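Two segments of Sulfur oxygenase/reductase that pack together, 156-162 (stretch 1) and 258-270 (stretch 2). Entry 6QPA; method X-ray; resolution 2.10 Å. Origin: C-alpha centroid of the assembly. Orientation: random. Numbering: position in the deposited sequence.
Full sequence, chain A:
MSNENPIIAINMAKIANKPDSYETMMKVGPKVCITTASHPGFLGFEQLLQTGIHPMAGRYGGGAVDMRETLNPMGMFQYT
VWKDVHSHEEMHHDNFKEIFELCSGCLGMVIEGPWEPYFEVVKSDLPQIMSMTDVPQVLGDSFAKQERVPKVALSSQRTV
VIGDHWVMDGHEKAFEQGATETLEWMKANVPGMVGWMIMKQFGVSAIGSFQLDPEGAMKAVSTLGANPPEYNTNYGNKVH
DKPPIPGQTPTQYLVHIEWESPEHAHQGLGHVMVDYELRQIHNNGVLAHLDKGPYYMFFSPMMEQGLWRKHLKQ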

# COMPACT_ATOMS: atom_id res chain seq x y z
N SER A 156 23.83 43.21 -11.02
CA SER A 156 23.57 41.94 -10.35
C SER A 156 22.99 40.87 -11.29
O SER A 156 22.25 40.00 -10.83
CB SER A 156 22.61 42.14 -9.16
OG SER A 156 23.20 42.94 -8.16
N GLN A 157 23.32 40.92 -12.58
CA GLN A 157 22.77 39.99 -13.57
C GLN A 157 23.79 39.71 -14.68
O GLN A 157 23.51 39.85 -15.87
CB GLN A 157 21.48 40.53 -14.21
CG GLN A 157 20.22 40.48 -13.36
CD GLN A 157 19.02 41.19 -14.02
OE1 GLN A 157 18.99 41.41 -15.24
NE2 GLN A 157 18.01 41.53 -13.21
N ARG A 158 25.00 39.31 -14.30
CA ARG A 158 26.01 38.93 -15.28
C ARG A 158 27.05 38.09 -14.56
O ARG A 158 26.91 37.78 -13.37
CB ARG A 158 26.62 40.16 -15.97
CG ARG A 158 27.52 41.03 -15.08
CD ARG A 158 27.69 42.44 -15.61
NE ARG A 158 28.64 43.18 -14.76
CZ ARG A 158 28.33 43.70 -13.58
NH1 ARG A 158 27.08 43.61 -13.10
NH2 ARG A 158 29.27 44.32 -12.87
N THR A 159 28.09 37.70 -15.28
CA THR A 159 29.11 36.82 -14.75
C THR A 159 30.41 37.60 -14.60
O THR A 159 30.78 38.38 -15.48
CB THR A 159 29.31 35.61 -15.67
OG1 THR A 159 28.12 34.82 -15.65
CG2 THR A 159 30.52 34.74 -15.21
N VAL A 160 31.06 37.44 -13.45
CA VAL A 160 32.38 38.00 -13.24
C VAL A 160 33.36 36.85 -13.11
O VAL A 160 33.14 35.90 -12.35
CB VAL A 160 32.44 38.94 -12.02
CG1 VAL A 160 33.89 39.41 -11.76
CG2 VAL A 160 31.54 40.16 -12.27
N VAL A 161 34.43 36.93 -13.88
CA VAL A 161 35.49 35.93 -13.87
C VAL A 161 36.76 36.60 -13.39
O VAL A 161 37.04 37.74 -13.76
CB VAL A 161 35.63 35.35 -15.30
CG1 VAL A 161 36.98 34.87 -15.53
CG2 VAL A 161 34.58 34.25 -15.51
N ILE A 162 37.52 35.91 -12.53
CA ILE A 162 38.79 36.44 -12.02
C ILE A 162 39.90 35.44 -12.34
O ILE A 162 39.85 34.29 -11.88
CB ILE A 162 38.75 36.73 -10.52
CG1 ILE A 162 37.61 37.71 -10.19
CG2 ILE A 162 40.11 37.30 -10.07
CD1 ILE A 162 37.49 38.01 -8.69
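Stretch 2, residues 258-270: EWESPEHAHQGLG

A strand followed, after a two-residue turn, by a helix can pair with its neighbour along the backbone and then pack a helix against it, and this pair of segments is a compact example. Glu258 and Trp259 are extended and run antiparallel to the strand 159-162. Thr159 and Trp259 form the hydrogen-bonded pair, Thr159 N to Trp259 O at 3.0 Å and Trp259 N to Thr159 O at 2.9 Å; Val160 faces Glu258 in the next, non-hydrogen-bonded pair. At Glu260 the chain leaves the sheet, and a water bridges the two chains, donating to Gln157 O and Glu260 O, each 2.8 Å away. Ser261 then takes the N-cap position of a helix that heads back along the strand, their N-to-C directions 36° apart and their axes 8.5 Å apart at closest approach.

The helix side facing the strand carries Pro262, Ala265 and Leu269. Thr159 OG1 lies 3.1 Å from Pro262 CD, at the first turn. The short Ala265 leaves a hollow that Val161 enters, its CG2 3.9 Å from Ala265 CB and 4.2 Å from Trp259 CD1, while Val161 CG1 meets Leu269 CD1 at 3.7 Å one turn later. On the sheet face of Val160 and Glu258, a salt bridge joins Arg158 NE to Glu258 OE2 at 2.7 Å.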

# COMPACT_ATOMS: atom_id res chain seq x y z
N GLU A 258 34.25 40.67 -17.12
CA GLU A 258 32.81 40.56 -17.02
C GLU A 258 32.25 40.06 -18.34
O GLU A 258 32.72 40.44 -19.42
CB GLU A 258 32.18 41.89 -16.62
CG GLU A 258 32.84 42.43 -15.38
CD GLU A 258 32.09 43.55 -14.68
OE1 GLU A 258 32.48 43.84 -13.54
OE2 GLU A 258 31.13 44.14 -15.23
N TRP A 259 31.26 39.18 -18.23
CA TRP A 259 30.66 38.50 -19.37
C TRP A 259 29.15 38.48 -19.20
O TRP A 259 28.64 38.52 -18.07
CB TRP A 259 31.17 37.06 -19.49
CG TRP A 259 32.64 36.92 -19.71
CD1 TRP A 259 33.60 36.77 -18.75
CD2 TRP A 259 33.32 36.89 -20.96
NE1 TRP A 259 34.84 36.65 -19.32
CE2 TRP A 259 34.70 36.72 -20.69
CE3 TRP A 259 32.92 37.01 -22.29
CZ2 TRP A 259 35.68 36.66 -21.70
CZ3 TRP A 259 33.90 36.94 -23.31
CH2 TRP A 259 35.25 36.76 -23.00
N GLU A 260 28.45 38.34 -20.32
CA GLU A 260 26.99 38.31 -20.29
C GLU A 260 26.46 37.18 -19.41
O GLU A 260 25.45 37.35 -18.72
CB GLU A 260 26.43 38.18 -21.70
CG GLU A 260 24.90 38.02 -21.72
CD GLU A 260 24.30 38.13 -23.11
OE1 GLU A 260 23.47 37.27 -23.45
OE2 GLU A 260 24.63 39.09 -23.85
N SER A 261 27.12 36.02 -19.45
CA SER A 261 26.60 34.81 -18.83
C SER A 261 27.77 33.85 -18.61
O SER A 261 28.85 34.06 -19.16
CB SER A 261 25.53 34.15 -19.71
OG SER A 261 26.15 33.51 -20.82
N PRO A 262 27.58 32.79 -17.81
CA PRO A 262 28.68 31.82 -17.67
C PRO A 262 29.07 31.16 -18.99
O PRO A 262 30.26 30.91 -19.23
CB PRO A 262 28.13 30.80 -16.65
CG PRO A 262 27.12 31.62 -15.84
CD PRO A 262 26.47 32.51 -16.88
N GLU A 263 28.10 30.90 -19.88
CA GLU A 263 28.39 30.30 -21.18
C GLU A 263 29.24 31.23 -22.05
O GLU A 263 30.19 30.78 -22.71
CB GLU A 263 27.08 29.94 -21.88
CG GLU A 263 26.20 28.90 -21.13
CD GLU A 263 25.46 29.41 -19.84
OE1 GLU A 263 25.17 30.62 -19.69
OE2 GLU A 263 25.18 28.57 -18.96
N HIS A 264 28.92 32.53 -22.07
CA HIS A 264 29.76 33.47 -22.82
C HIS A 264 31.16 33.54 -22.23
O HIS A 264 32.14 33.68 -22.97
CB HIS A 264 29.12 34.85 -22.83
CG HIS A 264 27.85 34.90 -23.61
ND1 HIS A 264 26.62 34.75 -23.03
CD2 HIS A 264 27.63 35.03 -24.94
CE1 HIS A 264 25.68 34.81 -23.96
NE2 HIS A 264 26.27 34.98 -25.13
N ALA A 265 31.27 33.46 -20.90
CA ALA A 265 32.58 33.49 -20.24
C ALA A 265 33.40 32.26 -20.60
O ALA A 265 34.61 32.35 -20.87
CB ALA A 265 32.39 33.56 -18.71
N HIS A 266 32.77 31.08 -20.56
CA HIS A 266 33.48 29.84 -20.84
C HIS A 266 33.97 29.81 -22.28
O HIS A 266 35.17 29.60 -22.55
CB HIS A 266 32.57 28.64 -20.56
CG HIS A 266 33.23 27.32 -20.81
ND1 HIS A 266 32.76 26.42 -21.75
CD2 HIS A 266 34.33 26.76 -20.27
CE1 HIS A 266 33.54 25.35 -21.75
NE2 HIS A 266 34.50 25.54 -20.86
N GLN A 267 33.06 30.05 -23.22
CA GLN A 267 33.43 30.09 -24.62
C GLN A 267 34.37 31.25 -24.90
O GLN A 267 35.30 31.14 -25.71
CB GLN A 267 32.15 30.19 -25.46
CG GLN A 267 32.34 30.06 -26.96
CD GLN A 267 31.10 29.50 -27.68
OE1 GLN A 267 31.20 29.02 -28.81
NE2 GLN A 267 29.94 29.59 -27.04
N GLY A 268 34.17 32.38 -24.22
CA GLY A 268 34.97 33.55 -24.50
C GLY A 268 36.42 33.36 -24.08
O GLY A 268 37.33 33.57 -24.89
N LEU A 269 36.64 32.92 -22.84
CA LEU A 269 38.01 32.68 -22.38
C LEU A 269 38.72 31.66 -23.25
O LEU A 269 39.93 31.78 -23.49
CB LEU A 269 38.00 32.23 -20.92
CG LEU A 269 37.71 33.28 -19.84
CD1 LEU A 269 37.44 32.64 -18.49
CD2 LEU A 269 38.89 34.21 -19.69
N GLY A 270 37.98 30.68 -23.79
CA GLY A 270 38.57 29.64 -24.63
C GLY A 270 39.19 30.16 -25.92
O GLY A 270 39.99 29.45 -26.54
O HOH W 1 24.21 39.80 -18.57